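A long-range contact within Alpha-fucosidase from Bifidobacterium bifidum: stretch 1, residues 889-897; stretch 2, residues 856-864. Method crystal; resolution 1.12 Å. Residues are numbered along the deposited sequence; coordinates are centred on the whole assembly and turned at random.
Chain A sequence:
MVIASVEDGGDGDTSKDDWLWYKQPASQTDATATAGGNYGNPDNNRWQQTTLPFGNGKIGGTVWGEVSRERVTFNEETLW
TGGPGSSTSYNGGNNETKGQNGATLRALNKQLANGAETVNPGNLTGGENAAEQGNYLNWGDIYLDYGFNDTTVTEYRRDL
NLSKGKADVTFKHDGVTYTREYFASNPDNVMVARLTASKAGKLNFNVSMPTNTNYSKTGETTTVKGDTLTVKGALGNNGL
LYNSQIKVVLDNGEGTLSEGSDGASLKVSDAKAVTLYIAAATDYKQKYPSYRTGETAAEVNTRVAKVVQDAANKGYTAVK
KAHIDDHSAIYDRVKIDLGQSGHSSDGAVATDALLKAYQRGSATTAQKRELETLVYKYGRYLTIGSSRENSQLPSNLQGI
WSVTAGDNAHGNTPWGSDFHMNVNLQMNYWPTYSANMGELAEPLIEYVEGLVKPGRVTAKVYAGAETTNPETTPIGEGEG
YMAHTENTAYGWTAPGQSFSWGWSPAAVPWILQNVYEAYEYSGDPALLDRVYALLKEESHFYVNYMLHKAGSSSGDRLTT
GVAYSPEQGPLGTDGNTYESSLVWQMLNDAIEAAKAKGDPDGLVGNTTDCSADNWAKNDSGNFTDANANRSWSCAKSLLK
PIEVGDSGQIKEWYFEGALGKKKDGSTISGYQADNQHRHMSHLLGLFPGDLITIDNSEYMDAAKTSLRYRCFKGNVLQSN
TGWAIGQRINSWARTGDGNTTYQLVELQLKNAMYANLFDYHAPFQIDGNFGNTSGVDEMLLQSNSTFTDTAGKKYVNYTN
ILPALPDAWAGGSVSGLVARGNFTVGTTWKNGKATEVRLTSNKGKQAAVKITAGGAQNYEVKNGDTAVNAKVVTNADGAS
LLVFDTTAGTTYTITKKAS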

# COMPACT_ATOMS: atom_id res chain seq x y z
N GLY A 889 8.51 -20.50 19.10
CA GLY A 889 7.95 -21.76 18.61
C GLY A 889 6.76 -22.26 19.41
O GLY A 889 6.06 -23.18 18.97
N THR A 890 6.52 -21.66 20.57
CA THR A 890 5.45 -22.11 21.46
C THR A 890 4.18 -21.28 21.30
O THR A 890 4.23 -20.06 21.15
CB THR A 890 5.93 -22.11 22.94
OG1 THR A 890 7.11 -22.91 23.05
CG2 THR A 890 4.87 -22.68 23.87
N THR A 891 3.04 -21.97 21.31
CA THR A 891 1.73 -21.33 21.31
C THR A 891 1.10 -21.39 22.70
O THR A 891 1.04 -22.45 23.33
CB THR A 891 0.79 -21.95 20.25
OG1 THR A 891 1.33 -21.73 18.94
CG2 THR A 891 -0.60 -21.33 20.30
N TYR A 892 0.64 -20.23 23.16
CA TYR A 892 0.02 -20.07 24.47
C TYR A 892 -1.47 -19.86 24.29
O TYR A 892 -1.89 -19.10 23.41
CB TYR A 892 0.67 -18.90 25.21
CG TYR A 892 2.15 -19.11 25.35
CD1 TYR A 892 2.68 -19.75 26.47
CD2 TYR A 892 3.02 -18.75 24.32
CE1 TYR A 892 4.03 -19.99 26.58
CE2 TYR A 892 4.38 -18.99 24.43
CZ TYR A 892 4.88 -19.60 25.56
OH TYR A 892 6.23 -19.84 25.65
N THR A 893 -2.25 -20.56 25.10
CA THR A 893 -3.69 -20.48 25.01
C THR A 893 -4.24 -19.73 26.22
O THR A 893 -3.93 -20.07 27.37
CB THR A 893 -4.32 -21.89 24.88
OG1 THR A 893 -3.72 -22.58 23.78
CG2 THR A 893 -5.82 -21.81 24.65
N ILE A 894 -5.04 -18.71 25.94
CA ILE A 894 -5.58 -17.83 26.97
C ILE A 894 -7.09 -17.97 27.01
O ILE A 894 -7.77 -17.77 25.99
CB ILE A 894 -5.17 -16.36 26.73
CG1 ILE A 894 -3.65 -16.25 26.56
CG2 ILE A 894 -5.65 -15.47 27.87
CD1 ILE A 894 -3.17 -14.87 26.13
N THR A 895 -7.62 -18.34 28.18
CA THR A 895 -9.04 -18.64 28.35
C THR A 895 -9.56 -18.04 29.65
O THR A 895 -8.78 -17.74 30.55
CB THR A 895 -9.28 -20.16 28.38
OG1 THR A 895 -8.38 -20.76 29.31
CG2 THR A 895 -9.08 -20.77 26.99
N LYS A 896 -10.88 -17.88 29.75
CA LYS A 896 -11.52 -17.38 30.97
C LYS A 896 -11.25 -18.29 32.15
O LYS A 896 -11.37 -19.52 32.04
CB LYS A 896 -13.03 -17.28 30.80
CG LYS A 896 -13.53 -16.18 29.90
CD LYS A 896 -15.06 -16.13 29.93
CE LYS A 896 -15.71 -17.44 29.45
NZ LYS A 896 -15.39 -17.77 28.03
N LYS A 897 -10.92 -17.70 33.29
CA LYS A 897 -10.82 -18.45 34.54
C LYS A 897 -12.21 -18.93 34.97
O LYS A 897 -13.21 -18.24 34.76
CB LYS A 897 -10.21 -17.60 35.65
CG LYS A 897 -8.73 -17.30 35.46
CD LYS A 897 -8.17 -16.48 36.61
CE LYS A 897 -8.72 -15.07 36.61
NZ LYS A 897 -8.35 -14.33 37.85
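Stretch 2, residues 856-864: AQNYEVKNG

Antiparallel strand pairing shows how a regular backbone ladder leaves side chains to settle the shape of each face, and this pair from Bifidobacterium bifidum is a compact example. Stretch 2 opens with a short 3-10 turn, 856-858, then extends as strand 859-863 against strand 890-896, their N-to-C directions 152° apart and their axes approaching to 4.5 Å. Two hydrogen-bonded pairs form the ladder. Thr 893 and Lys 862 exchange N to O bonds of 2.8 Å (Thr 893 N to Lys 862 O) and 2.9 Å (Lys 862 N to Thr 893 O); Thr 895 and Glu 860 do likewise, and Lys 897 N extends the series to Asn 858 O at 2.9 Å.

Between these rungs the chains draw closer, the CA atoms of Ile 894 and Val 861 lying 4.6 Å apart. On their face of the sheet, Ile 894 fits between two neighbours: its CG2 meets Tyr 859 CB at 3.7 Å, and its CG1 meets Val 861 CG2 at 4.1 Å. The other branch of the valine, CG1, reaches Tyr 892 CB at 4.0 Å, so the apolar bumps interlock in a staggered row. The face bearing Thr 895 and Glu 860 is looser, and a water bridges Thr 895 OG1 and Glu 860 OE2, 2.7 Å from each.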

# COMPACT_ATOMS: atom_id res chain seq x y z
N ALA A 856 -8.34 -8.78 30.61
CA ALA A 856 -7.31 -9.81 30.77
C ALA A 856 -7.20 -10.39 32.18
O ALA A 856 -6.80 -11.55 32.34
CB ALA A 856 -5.95 -9.28 30.32
N GLN A 857 -7.55 -9.59 33.18
CA GLN A 857 -7.51 -10.03 34.58
C GLN A 857 -8.45 -11.21 34.85
O GLN A 857 -8.32 -11.89 35.86
CB GLN A 857 -7.83 -8.86 35.53
CG GLN A 857 -9.29 -8.42 35.58
CD GLN A 857 -9.69 -7.44 34.48
OE1 GLN A 857 -8.97 -7.25 33.49
NE2 GLN A 857 -10.85 -6.81 34.65
N ASN A 858 -9.39 -11.44 33.93
CA ASN A 858 -10.36 -12.53 34.04
C ASN A 858 -9.90 -13.83 33.36
O ASN A 858 -10.64 -14.82 33.35
CB ASN A 858 -11.69 -12.09 33.44
CG ASN A 858 -12.28 -10.88 34.15
OD1 ASN A 858 -12.59 -9.87 33.52
ND2 ASN A 858 -12.44 -10.99 35.47
N TYR A 859 -8.69 -13.82 32.82
CA TYR A 859 -8.18 -14.93 32.01
C TYR A 859 -6.93 -15.55 32.61
O TYR A 859 -6.30 -14.98 33.50
CB TYR A 859 -7.90 -14.46 30.57
CG TYR A 859 -9.12 -14.00 29.80
CD1 TYR A 859 -9.66 -14.79 28.78
CD2 TYR A 859 -9.73 -12.78 30.08
CE1 TYR A 859 -10.78 -14.36 28.07
CE2 TYR A 859 -10.85 -12.35 29.38
CZ TYR A 859 -11.37 -13.15 28.38
OH TYR A 859 -12.48 -12.71 27.69
N GLU A 860 -6.57 -16.73 32.09
CA GLU A 860 -5.36 -17.43 32.49
C GLU A 860 -4.66 -18.01 31.27
O GLU A 860 -5.29 -18.22 30.23
CB GLU A 860 -5.68 -18.52 33.52
CG GLU A 860 -6.65 -19.58 33.02
CD GLU A 860 -7.07 -20.56 34.09
OE1 GLU A 860 -6.64 -20.42 35.25
OE2 GLU A 860 -7.85 -21.48 33.76
N VAL A 861 -3.37 -18.28 31.42
CA VAL A 861 -2.51 -18.68 30.31
C VAL A 861 -2.01 -20.11 30.49
O VAL A 861 -1.56 -20.50 31.57
CB VAL A 861 -1.29 -17.73 30.18
CG1 VAL A 861 -0.46 -18.06 28.93
CG2 VAL A 861 -1.73 -16.27 30.14
N LYS A 862 -2.10 -20.89 29.41
CA LYS A 862 -1.60 -22.26 29.41
C LYS A 862 -0.71 -22.52 28.20
O LYS A 862 -0.86 -21.89 27.14
CB LYS A 862 -2.75 -23.27 29.45
CG LYS A 862 -3.56 -23.24 30.74
CD LYS A 862 -4.68 -24.26 30.72
CE LYS A 862 -5.63 -24.07 31.89
NZ LYS A 862 -6.74 -25.07 31.89
N ASN A 863 0.24 -23.43 28.38
CA ASN A 863 1.01 -24.00 27.29
C ASN A 863 0.55 -25.45 27.18
O ASN A 863 1.05 -26.32 27.91
CB ASN A 863 2.51 -23.89 27.57
CG ASN A 863 3.36 -24.62 26.53
OD1 ASN A 863 2.87 -25.08 25.50
ND2 ASN A 863 4.66 -24.72 26.81
N GLY A 864 -0.41 -25.70 26.30
CA GLY A 864 -1.09 -26.99 26.25
C GLY A 864 -1.87 -27.20 27.54
O GLY A 864 -2.78 -26.43 27.85
O HOH W 1 -6.17 -12.66 37.34
O HOH W 2 -13.17 -15.21 34.93
O HOH W 3 -9.52 -21.38 31.63
O HOH W 4 -1.24 -23.86 24.12